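PDB 4V33: polysaccharide deacetylase-like protein, which probably removes acetyl groups from cell-wall polysaccharide as a zinc-containing deacetylase, and is required for osmotic stability and cell-shape maintenance. Local coordinates for residues G115-E120 / I138-K143; M174-D179 / Q354-I359; T323-K328 / K340-R345. One frame throughout, in Å; residues are numbered along the deposited sequence.

Contact 1 of 3, residues G115-E120 / I138-K143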
loop_
_atom_site.group_PDB
_atom_site.type_symbol
_atom_site.label_atom_id
_atom_site.label_comp_id
_atom_site.label_asym_id
_atom_site.label_seq_id
_atom_site.Cartn_x
_atom_site.Cartn_y
_atom_site.Cartn_z
ATOM N N GLY A 115 -3.142 10.337 6.118
ATOM C CA GLY A 115 -1.857 10.253 5.450
ATOM C C GLY A 115 -0.838 11.259 5.951
ATOM O O GLY A 115 -0.964 11.802 7.053
ATOM N N GLU A 116 0.186 11.490 5.135
ATOM C CA GLU A 116 1.263 12.416 5.476
ATOM C C GLU A 116 0.879 13.864 5.178
ATOM O O GLU A 116 0.401 14.195 4.082
ATOM C CB GLU A 116 2.529 12.055 4.706
ATOM C CG GLU A 116 3.755 12.887 5.077
ATOM C CD GLU A 116 4.921 12.598 4.163
ATOM O OE1 GLU A 116 4.925 13.102 3.023
ATOM O OE2 GLU A 116 5.825 11.846 4.571
ATOM N N PHE A 117 1.080 14.713 6.174
ATOM C CA PHE A 117 0.903 16.150 6.024
ATOM C C PHE A 117 2.265 16.806 6.193
ATOM O O PHE A 117 2.942 16.578 7.190
ATOM C CB PHE A 117 -0.033 16.689 7.105
ATOM C CG PHE A 117 -1.459 16.221 6.983
ATOM C CD1 PHE A 117 -1.824 14.939 7.374
ATOM C CD2 PHE A 117 -2.439 17.079 6.509
ATOM C CE1 PHE A 117 -3.139 14.516 7.281
ATOM C CE2 PHE A 117 -3.761 16.665 6.426
ATOM C CZ PHE A 117 -4.108 15.374 6.797
ATOM N N GLN A 118 2.666 17.624 5.222
ATOM C CA GLN A 118 3.896 18.399 5.355
ATOM C C GLN A 118 3.629 19.730 6.049
ATOM O O GLN A 118 2.546 20.306 5.906
ATOM C CB GLN A 118 4.553 18.602 3.985
ATOM C CG GLN A 118 5.066 17.277 3.425
ATOM C CD GLN A 118 5.812 17.406 2.121
ATOM O OE1 GLN A 118 6.783 18.159 2.016
ATOM N NE2 GLN A 118 5.374 16.657 1.114
ATOM N N ILE A 119 4.612 20.190 6.823
ATOM C CA ILE A 119 4.488 21.407 7.611
ATOM C C ILE A 119 5.724 22.279 7.389
ATOM O O ILE A 119 6.846 21.834 7.616
ATOM C CB ILE A 119 4.377 21.096 9.127
ATOM C CG1 ILE A 119 3.237 20.107 9.400
ATOM C CG2 ILE A 119 4.189 22.394 9.928
ATOM C CD1 ILE A 119 3.261 19.505 10.805
ATOM N N GLU A 120 5.516 23.514 6.936
ATOM C CA GLU A 120 6.596 24.494 6.836
ATOM C C GLU A 120 6.255 25.660 7.735
ATOM O O GLU A 120 5.217 26.299 7.556
ATOM C CB GLU A 120 6.740 25.042 5.421
ATOM C CG GLU A 120 7.155 24.071 4.350
ATOM C CD GLU A 120 7.357 24.780 3.013
ATOM O OE1 GLU A 120 6.987 25.976 2.905
ATOM O OE2 GLU A 120 7.890 24.151 2.080
ATOM N N ILE A 138 3.742 15.268 9.679
ATOM C CA ILE A 138 2.997 14.430 10.604
ATOM C C ILE A 138 2.171 13.448 9.787
ATOM O O ILE A 138 1.600 13.810 8.759
ATOM C CB ILE A 138 2.088 15.264 11.525
ATOM C CG1 ILE A 138 1.344 14.353 12.504
ATOM C CG2 ILE A 138 1.118 16.128 10.717
ATOM C CD1 ILE A 138 0.663 15.103 13.618
ATOM N N THR A 139 2.124 12.197 10.232
ATOM C CA THR A 139 1.412 11.174 9.479
ATOM C C THR A 139 0.293 10.529 10.285
ATOM O O THR A 139 0.528 9.937 11.338
ATOM C CB THR A 139 2.370 10.079 8.972
ATOM O OG1 THR A 139 3.337 10.664 8.090
ATOM C CG2 THR A 139 1.584 9.001 8.223
ATOM N N PHE A 140 -0.929 10.668 9.779
ATOM C CA PHE A 140 -2.079 9.948 10.306
ATOM C C PHE A 140 -2.282 8.708 9.443
ATOM O O PHE A 140 -2.748 8.802 8.308
ATOM C CB PHE A 140 -3.323 10.854 10.295
ATOM C CG PHE A 140 -3.234 11.994 11.277
ATOM C CD1 PHE A 140 -2.623 13.184 10.925
ATOM C CD2 PHE A 140 -3.725 11.852 12.563
ATOM C CE1 PHE A 140 -2.520 14.219 11.837
ATOM C CE2 PHE A 140 -3.626 12.884 13.478
ATOM C CZ PHE A 140 -3.022 14.069 13.113
ATOM N N GLU A 141 -1.903 7.553 9.982
ATOM C CA GLU A 141 -1.830 6.319 9.195
ATOM C C GLU A 141 -3.095 6.018 8.413
ATOM O O GLU A 141 -4.199 6.057 8.958
ATOM C CB GLU A 141 -1.497 5.120 10.089
ATOM C CG GLU A 141 -0.092 5.135 10.665
ATOM C CD GLU A 141 0.992 5.035 9.601
ATOM O OE1 GLU A 141 0.699 4.563 8.485
ATOM O OE2 GLU A 141 2.145 5.435 9.887
ATOM N N GLN A 142 -2.921 5.750 7.123
ATOM C CA GLN A 142 -4.034 5.359 6.266
ATOM C C GLN A 142 -4.207 3.854 6.218
ATOM O O GLN A 142 -3.232 3.102 6.222
ATOM C CB GLN A 142 -3.821 5.864 4.834
ATOM C CG GLN A 142 -3.707 7.358 4.733
ATOM C CD GLN A 142 -3.927 7.877 3.325
ATOM O OE1 GLN A 142 -4.847 8.655 3.088
ATOM N NE2 GLN A 142 -3.061 7.485 2.397
ATOM N N LYS A 143 -5.459 3.423 6.157
ATOM C CA LYS A 143 -5.749 2.011 5.949
ATOM C C LYS A 143 -5.425 1.643 4.505
ATOM O O LYS A 143 -5.544 2.468 3.591
ATOM C CB LYS A 143 -7.210 1.700 6.282
ATOM C CG LYS A 143 -8.218 2.277 5.299
ATOM C CD LYS A 143 -9.637 2.171 5.837
ATOM C CE LYS A 143 -10.652 2.697 4.832
ATOM N NZ LYS A 143 -10.408 4.126 4.489
HETATM O O HOH W 1 5.012 9.574 6.379
#
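The rings of Phe117 and Phe140 approach with their planes at 89° and their centroids 6.0 Å apart, an oblique meeting in which Phe117 CE1 comes 3.9 Å from Phe140 CD1. Ile138 O lies at the edge of the Phe117 ring, in its plane, and Gly115 O near the edge of Phe140; Phe105 and Phe110 make edge-to-face contacts with Phe117. Ile138 CG2, on the same face of the sheet, is 3.8 Å from Phe117 CB.

Two hydrogen-bonded antiparallel pairs, Gly115 with Phe140 and Phe117 with Ile138, flank the non-hydrogen-bonded pair Glu116 with Thr139. The shortest of their four bonds is Gly115 N to Phe140 O, 2.7 Å. At Gly115 a CB would be tight against Gln142 CD and, with phi at 98°, pressed on the preceding carbonyl O.

The hairpin belongs to the N-terminal beta domain, of the fibronectin type III kind. On its other face Glu116 CG, anti to the backbone N (chi1 -175°), lies near Thr139 OG1, and a water 2.6 Å from Thr139 OG1 donates to Glu116 OE2. Glu116 also binds Thr82 and Lys195, and Gln142 NE2 binds Ile193 O and Val196 O. Polar bonds thus tie the hairpin end to the loop between strands 183-185 and 199-206 of the deacetylase domain, while the Phe117, Ile138 and Phe140 face is apolar.

Contact 2 of 3, residues M174-D179 / Q354-I359; sequences MKYLKD and QFASSI. With ACT (acetate ion), chain E.
Phe355, whose ring packs on Leu177 and Tyr176, has its carbonyl O approached by three donors of residues 358 and 359: Ser358 OG gives a bond to Phe355 O of 2.8 Å, and Ser358 N and Ile359 N add weak ones.

Between the two segments no hydrogen bond forms, and the joint is apolar. Tyr176 has its CG anti to the backbone N (chi1 -179°). Its CZ is 3.4 Å from Ala356 CB, a close approach, oblique to the ring. Leu177 CD2 lies 3.5 Å from Ile359 CD1 and 3.8 Å from Phe355 CE2, near the plane of that ring at its edge. Tyr176 CD1 reaches the same ring edge, 4.1 Å from Phe355 CE2.

The axes of the short helix segments approach to 10.7 Å, their directions 54° apart. Both lie on one side of the parallel sheet of the deacetylase barrel: Phe355 and Ile359 rest on Leu147 of strand 146-149, and Leu177 and Ile359 on Ile200 of strand 199-206. Met174 CE, 4.2 Å from Phe355 CZ, extends the apolar layer toward Leu218 and Leu221 of helix 211-221. At the other end of the contact, Tyr176 OH donates to an acetate O at 2.7 Å; Tyr182 and Lys198 also bind this ion, probably a crystallisation additive.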
loop_
_atom_site.group_PDB
_atom_site.type_symbol
_atom_site.label_atom_id
_atom_site.label_comp_id
_atom_site.label_asym_id
_atom_site.label_seq_id
_atom_site.Cartn_x
_atom_site.Cartn_y
_atom_site.Cartn_z
ATOM N N MET A 174 -12.078 -2.980 -11.365
ATOM C CA MET A 174 -10.957 -2.087 -11.637
ATOM C C MET A 174 -11.439 -0.714 -12.104
ATOM O O MET A 174 -10.844 0.313 -11.764
ATOM C CB MET A 174 -10.001 -2.708 -12.647
ATOM C CG MET A 174 -9.341 -3.989 -12.162
ATOM S SD MET A 174 -8.296 -3.808 -10.681
ATOM C CE MET A 174 -9.396 -4.404 -9.398
ATOM N N LYS A 175 -12.528 -0.690 -12.867
ATOM C CA LYS A 175 -13.088 0.580 -13.316
ATOM C C LYS A 175 -13.586 1.382 -12.120
ATOM O O LYS A 175 -13.495 2.617 -12.108
ATOM C CB LYS A 175 -14.228 0.353 -14.320
ATOM C CG LYS A 175 -14.810 1.636 -14.892
ATOM C CD LYS A 175 -15.864 1.335 -15.941
ATOM C CE LYS A 175 -16.340 2.601 -16.654
ATOM N NZ LYS A 175 -17.126 3.503 -15.768
ATOM N N TYR A 176 -14.111 0.687 -11.114
ATOM C CA TYR A 176 -14.510 1.366 -9.884
ATOM C C TYR A 176 -13.304 2.060 -9.241
ATOM O O TYR A 176 -13.401 3.211 -8.809
ATOM C CB TYR A 176 -15.197 0.408 -8.897
ATOM C CG TYR A 176 -15.642 1.112 -7.631
ATOM C CD1 TYR A 176 -14.781 1.233 -6.551
ATOM C CD2 TYR A 176 -16.905 1.679 -7.529
ATOM C CE1 TYR A 176 -15.163 1.901 -5.398
ATOM C CE2 TYR A 176 -17.298 2.346 -6.374
ATOM C CZ TYR A 176 -16.418 2.445 -5.314
ATOM O OH TYR A 176 -16.795 3.110 -4.164
ATOM N N LEU A 177 -12.170 1.370 -9.188
ATOM C CA LEU A 177 -10.958 1.975 -8.641
ATOM C C LEU A 177 -10.554 3.208 -9.456
ATOM O O LEU A 177 -10.190 4.260 -8.900
ATOM C CB LEU A 177 -9.822 0.952 -8.608
ATOM C CG LEU A 177 -10.083 -0.286 -7.754
ATOM C CD1 LEU A 177 -8.843 -1.175 -7.729
ATOM C CD2 LEU A 177 -10.470 0.126 -6.344
ATOM N N LYS A 178 -10.615 3.073 -10.778
ATOM C CA LYS A 178 -10.247 4.153 -11.692
ATOM C C LYS A 178 -11.142 5.365 -11.512
ATOM O O LYS A 178 -10.660 6.500 -11.472
ATOM C CB LYS A 178 -10.324 3.672 -13.145
ATOM C CG LYS A 178 -9.980 4.726 -14.195
ATOM C CD LYS A 178 -9.978 4.117 -15.592
ATOM C CE LYS A 178 -9.640 5.169 -16.648
ATOM N NZ LYS A 178 -9.555 4.580 -18.018
ATOM N N ASP A 179 -12.446 5.123 -11.397
ATOM C CA ASP A 179 -13.420 6.200 -11.297
ATOM C C ASP A 179 -13.480 6.878 -9.928
ATOM O O ASP A 179 -14.064 7.960 -9.798
ATOM C CB ASP A 179 -14.815 5.682 -11.655
ATOM C CG ASP A 179 -14.942 5.320 -13.112
ATOM O OD1 ASP A 179 -14.047 5.702 -13.895
ATOM O OD2 ASP A 179 -15.941 4.661 -13.468
ATOM N N GLN A 354 -20.544 -4.680 -3.394
ATOM C CA GLN A 354 -19.874 -5.419 -2.326
ATOM C C GLN A 354 -18.374 -5.141 -2.325
ATOM O O GLN A 354 -17.752 -4.992 -1.266
ATOM C CB GLN A 354 -20.150 -6.915 -2.470
ATOM C CG GLN A 354 -21.558 -7.298 -2.076
ATOM C CD GLN A 354 -21.887 -8.737 -2.409
ATOM O OE1 GLN A 354 -21.472 -9.263 -3.447
ATOM N NE2 GLN A 354 -22.652 -9.387 -1.533
ATOM N N PHE A 355 -17.801 -5.083 -3.522
ATOM C CA PHE A 355 -16.394 -4.733 -3.712
ATOM C C PHE A 355 -16.111 -3.373 -3.072
ATOM O O PHE A 355 -15.199 -3.232 -2.237
ATOM C CB PHE A 355 -16.111 -4.697 -5.228
ATOM C CG PHE A 355 -14.717 -4.245 -5.601
ATOM C CD1 PHE A 355 -13.650 -5.138 -5.575
ATOM C CD2 PHE A 355 -14.488 -2.942 -6.030
ATOM C CE1 PHE A 355 -12.371 -4.721 -5.950
ATOM C CE2 PHE A 355 -13.216 -2.529 -6.404
ATOM C CZ PHE A 355 -12.162 -3.421 -6.357
ATOM N N ALA A 356 -16.905 -2.376 -3.446
ATOM C CA ALA A 356 -16.758 -1.028 -2.915
ATOM C C ALA A 356 -16.860 -0.986 -1.389
ATOM O O ALA A 356 -16.056 -0.344 -0.728
ATOM C CB ALA A 356 -17.802 -0.108 -3.537
ATOM N N SER A 357 -17.848 -1.673 -0.823
ATOM C CA SER A 357 -18.017 -1.673 0.628
ATOM C C SER A 357 -16.816 -2.262 1.359
ATOM O O SER A 357 -16.495 -1.842 2.475
ATOM C CB SER A 357 -19.273 -2.447 1.018
ATOM O OG SER A 357 -20.417 -1.731 0.620
ATOM N N SER A 358 -16.161 -3.230 0.724
ATOM C CA SER A 358 -15.071 -3.981 1.350
ATOM C C SER A 358 -13.754 -3.213 1.336
ATOM O O SER A 358 -12.827 -3.569 2.072
ATOM C CB SER A 358 -14.887 -5.339 0.664
ATOM O OG SER A 358 -14.213 -5.210 -0.581
ATOM N N ILE A 359 -13.663 -2.171 0.511
ATOM C CA ILE A 359 -12.414 -1.401 0.417
ATOM C C ILE A 359 -12.498 0.050 0.889
ATOM O O ILE A 359 -11.471 0.653 1.202
ATOM C CB ILE A 359 -11.862 -1.383 -1.023
ATOM C CG1 ILE A 359 -12.821 -0.626 -1.954
ATOM C CG2 ILE A 359 -11.593 -2.801 -1.508
ATOM C CD1 ILE A 359 -12.323 -0.499 -3.387
HETATM C C ACT E . -14.752 5.349 -2.414
HETATM O O ACT E . -14.685 4.151 -2.757
HETATM O OXT ACT E . -13.730 5.812 -1.868
HETATM C CH3 ACT E . -15.984 6.175 -2.641
#

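Contact 3 of 3, residues T323-K328 / K340-R345; sequences TTKPGK and KMKRVR
Thr323 is held through both ends of its backbone: Thr323 N donates to Met341 O at 2.8 Å, almost straight at 177°, and Thr323 O accepts from Arg343 NE at 2.9 Å. The second bond is equally straight, and Thr323 O lies only 1° out of the guanidinium plane, at its edge. Two residues further on, Lys325 O accepts from Arg343 N at 3.0 Å, while the link from Gly327 N to Arg343 O is long and weak.

Side chains fill in around these bonds. Lys342 CB rests 3.3 Å from Lys325 O, and the two lysine chains, both extended, cross obliquely with Lys325 CE 3.9 Å from Lys342 CE. Lys325 NZ and Lys342 NZ are 5.1 Å apart, so the like charges probably repel somewhat, and it is the methylenes that make the contact. Val344 CG2 packs against Gly327 O.

Further bonds surround this first shell. Thr323 OG1, between the backbone N and the carbonyl carbon (chi1 72°), accepts from Lys325 N at 3.0 Å in an ST turn near the end of strand 320-326. Waters bridge Thr323 OG1 to Lys340 O, Thr324 O to Arg343 O, and Gly327 O to Lys342 O.

Beyond NE, Arg343 bonds to Thr203 through NH1 and forms a salt bridge from NH2 to Asp205. All three nitrogens are engaged, which fixes the guanidinium's rotation about 7 Å from the zinc. This is consistent with a part in positioning Asp205, next to zinc ligand Asp206, in the Thr-Phe-Asp-Asp sequence of this deacetylase.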
loop_
_atom_site.group_PDB
_atom_site.type_symbol
_atom_site.label_atom_id
_atom_site.label_comp_id
_atom_site.label_asym_id
_atom_site.label_seq_id
_atom_site.Cartn_x
_atom_site.Cartn_y
_atom_site.Cartn_z
ATOM N N THR A 323 -1.481 -12.820 4.399
ATOM C CA THR A 323 -2.266 -13.949 4.882
ATOM C C THR A 323 -3.615 -13.959 4.178
ATOM O O THR A 323 -3.823 -13.218 3.218
ATOM C CB THR A 323 -2.501 -13.830 6.405
ATOM O OG1 THR A 323 -3.445 -12.778 6.663
ATOM C CG2 THR A 323 -1.192 -13.526 7.141
ATOM N N THR A 324 -4.529 -14.810 4.634
ATOM C CA THR A 324 -5.904 -14.717 4.159
ATOM C C THR A 324 -6.865 -14.266 5.252
ATOM O O THR A 324 -8.082 -14.406 5.110
ATOM C CB THR A 324 -6.405 -16.038 3.533
ATOM O OG1 THR A 324 -6.355 -17.090 4.502
ATOM C CG2 THR A 324 -5.556 -16.411 2.323
ATOM N N LYS A 325 -6.326 -13.723 6.342
ATOM C CA LYS A 325 -7.179 -13.169 7.386
ATOM C C LYS A 325 -7.899 -11.959 6.803
ATOM O O LYS A 325 -7.277 -11.120 6.160
ATOM C CB LYS A 325 -6.350 -12.771 8.610
ATOM C CG LYS A 325 -7.181 -12.317 9.799
ATOM C CD LYS A 325 -6.314 -12.137 11.041
ATOM C CE LYS A 325 -7.123 -11.577 12.200
ATOM N NZ LYS A 325 -6.315 -11.479 13.452
ATOM N N PRO A 326 -9.219 -11.867 7.003
ATOM C CA PRO A 326 -9.969 -10.787 6.351
ATOM C C PRO A 326 -9.781 -9.425 7.006
ATOM O O PRO A 326 -9.672 -9.318 8.228
ATOM C CB PRO A 326 -11.429 -11.228 6.502
ATOM C CG PRO A 326 -11.428 -12.135 7.695
ATOM C CD PRO A 326 -10.105 -12.847 7.660
ATOM N N GLY A 327 -9.759 -8.382 6.188
ATOM C CA GLY A 327 -9.658 -7.035 6.712
ATOM C C GLY A 327 -8.703 -6.174 5.919
ATOM O O GLY A 327 -8.099 -6.633 4.951
ATOM N N LYS A 328 -8.601 -4.909 6.318
ATOM C CA LYS A 328 -7.654 -3.978 5.715
ATOM C C LYS A 328 -6.440 -3.836 6.604
ATOM O O LYS A 328 -6.554 -3.859 7.827
ATOM C CB LYS A 328 -8.291 -2.602 5.560
ATOM C CG LYS A 328 -9.580 -2.591 4.795
ATOM C CD LYS A 328 -10.103 -1.167 4.708
ATOM C CE LYS A 328 -11.569 -1.149 4.359
ATOM N NZ LYS A 328 -12.393 -1.844 5.391
ATOM N N LYS A 340 2.414 -10.354 8.316
ATOM C CA LYS A 340 1.140 -10.906 8.770
ATOM C C LYS A 340 -0.014 -10.076 8.225
ATOM O O LYS A 340 -1.006 -9.838 8.919
ATOM C CB LYS A 340 1.080 -10.918 10.301
ATOM C CG LYS A 340 2.080 -11.857 10.941
ATOM C CD LYS A 340 1.808 -12.025 12.423
ATOM C CE LYS A 340 2.352 -10.872 13.223
ATOM N NZ LYS A 340 2.549 -11.276 14.655
ATOM N N MET A 341 0.119 -9.653 6.974
ATOM C CA MET A 341 -0.784 -8.664 6.393
ATOM C C MET A 341 -2.129 -9.260 5.965
ATOM O O MET A 341 -2.177 -10.197 5.169
ATOM C CB MET A 341 -0.085 -7.986 5.205
ATOM C CG MET A 341 -0.759 -6.744 4.658
ATOM S SD MET A 341 0.351 -5.837 3.546
ATOM C CE MET A 341 1.578 -5.226 4.700
ATOM N N LYS A 342 -3.213 -8.690 6.487
ATOM C CA LYS A 342 -4.564 -9.117 6.129
ATOM C C LYS A 342 -4.878 -8.796 4.675
ATOM O O LYS A 342 -4.282 -7.889 4.083
ATOM C CB LYS A 342 -5.597 -8.392 6.988
ATOM C CG LYS A 342 -5.591 -8.723 8.466
ATOM C CD LYS A 342 -6.501 -7.728 9.183
ATOM C CE LYS A 342 -6.593 -7.994 10.668
ATOM N NZ LYS A 342 -7.415 -6.941 11.331
ATOM N N ARG A 343 -5.843 -9.521 4.117
ATOM C CA ARG A 343 -6.306 -9.262 2.761
ATOM C C ARG A 343 -7.826 -9.290 2.647
ATOM O O ARG A 343 -8.523 -9.905 3.458
ATOM C CB ARG A 343 -5.679 -10.240 1.762
ATOM C CG ARG A 343 -4.172 -10.038 1.589
ATOM C CD ARG A 343 -3.673 -10.715 0.334
ATOM N NE ARG A 343 -3.509 -12.159 0.518
ATOM C CZ ARG A 343 -3.187 -12.986 -0.467
ATOM N NH1 ARG A 343 -3.027 -12.513 -1.703
ATOM N NH2 ARG A 343 -3.019 -14.284 -0.217
ATOM N N VAL A 344 -8.321 -8.607 1.621
ATOM C CA VAL A 344 -9.747 -8.603 1.307
ATOM C C VAL A 344 -10.005 -9.600 0.176
ATOM O O VAL A 344 -9.525 -9.420 -0.946
ATOM C CB VAL A 344 -10.205 -7.185 0.888
ATOM C CG1 VAL A 344 -11.687 -7.196 0.508
ATOM C CG2 VAL A 344 -9.936 -6.176 2.014
ATOM N N ARG A 345 -10.756 -10.656 0.471
ATOM C CA ARG A 345 -11.047 -11.698 -0.508
ATOM C C ARG A 345 -12.151 -11.258 -1.466
ATOM O O ARG A 345 -13.210 -10.819 -1.028
ATOM C CB ARG A 345 -11.475 -12.971 0.218
ATOM C CG ARG A 345 -11.886 -14.102 -0.702
ATOM C CD ARG A 345 -12.300 -15.349 0.093
ATOM N NE ARG A 345 -11.188 -15.975 0.804
ATOM C CZ ARG A 345 -10.337 -16.833 0.251
ATOM N NH1 ARG A 345 -10.444 -17.149 -1.033
ATOM N NH2 ARG A 345 -9.359 -17.364 0.984
HETATM O O HOH W 2 -3.137 -11.488 9.074
HETATM O O HOH W 3 -9.232 -12.602 3.245
HETATM O O HOH W 4 -9.880 -16.484 4.163
HETATM O O HOH W 5 -5.998 -5.798 3.433
HETATM O O HOH W 6 -6.303 -3.919 10.371
#

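In the fold
From the N terminus, contact 1 comes first, closing the hairpin of strands 115-124 and 130-140 in the N-terminal beta domain before the chain enters the parallel sheet at strand 146-149. It stands in series with the other two. Contact 2 opens at helix 167-179 and closes only at the C-terminal helix 352-359, spanning most of the deacetylase barrel. Contact 3, which joins neighbouring parallel strands 320-326 and 341-345, is nested in that span, and strand 341-345 is followed by helix 352-359. Contacts 2 and 3 touch where Ser358 packs on Val344 and Lys328. Lys143 of contact 1 packs on Lys328 and Ile359, though this rests on one of its two conformers.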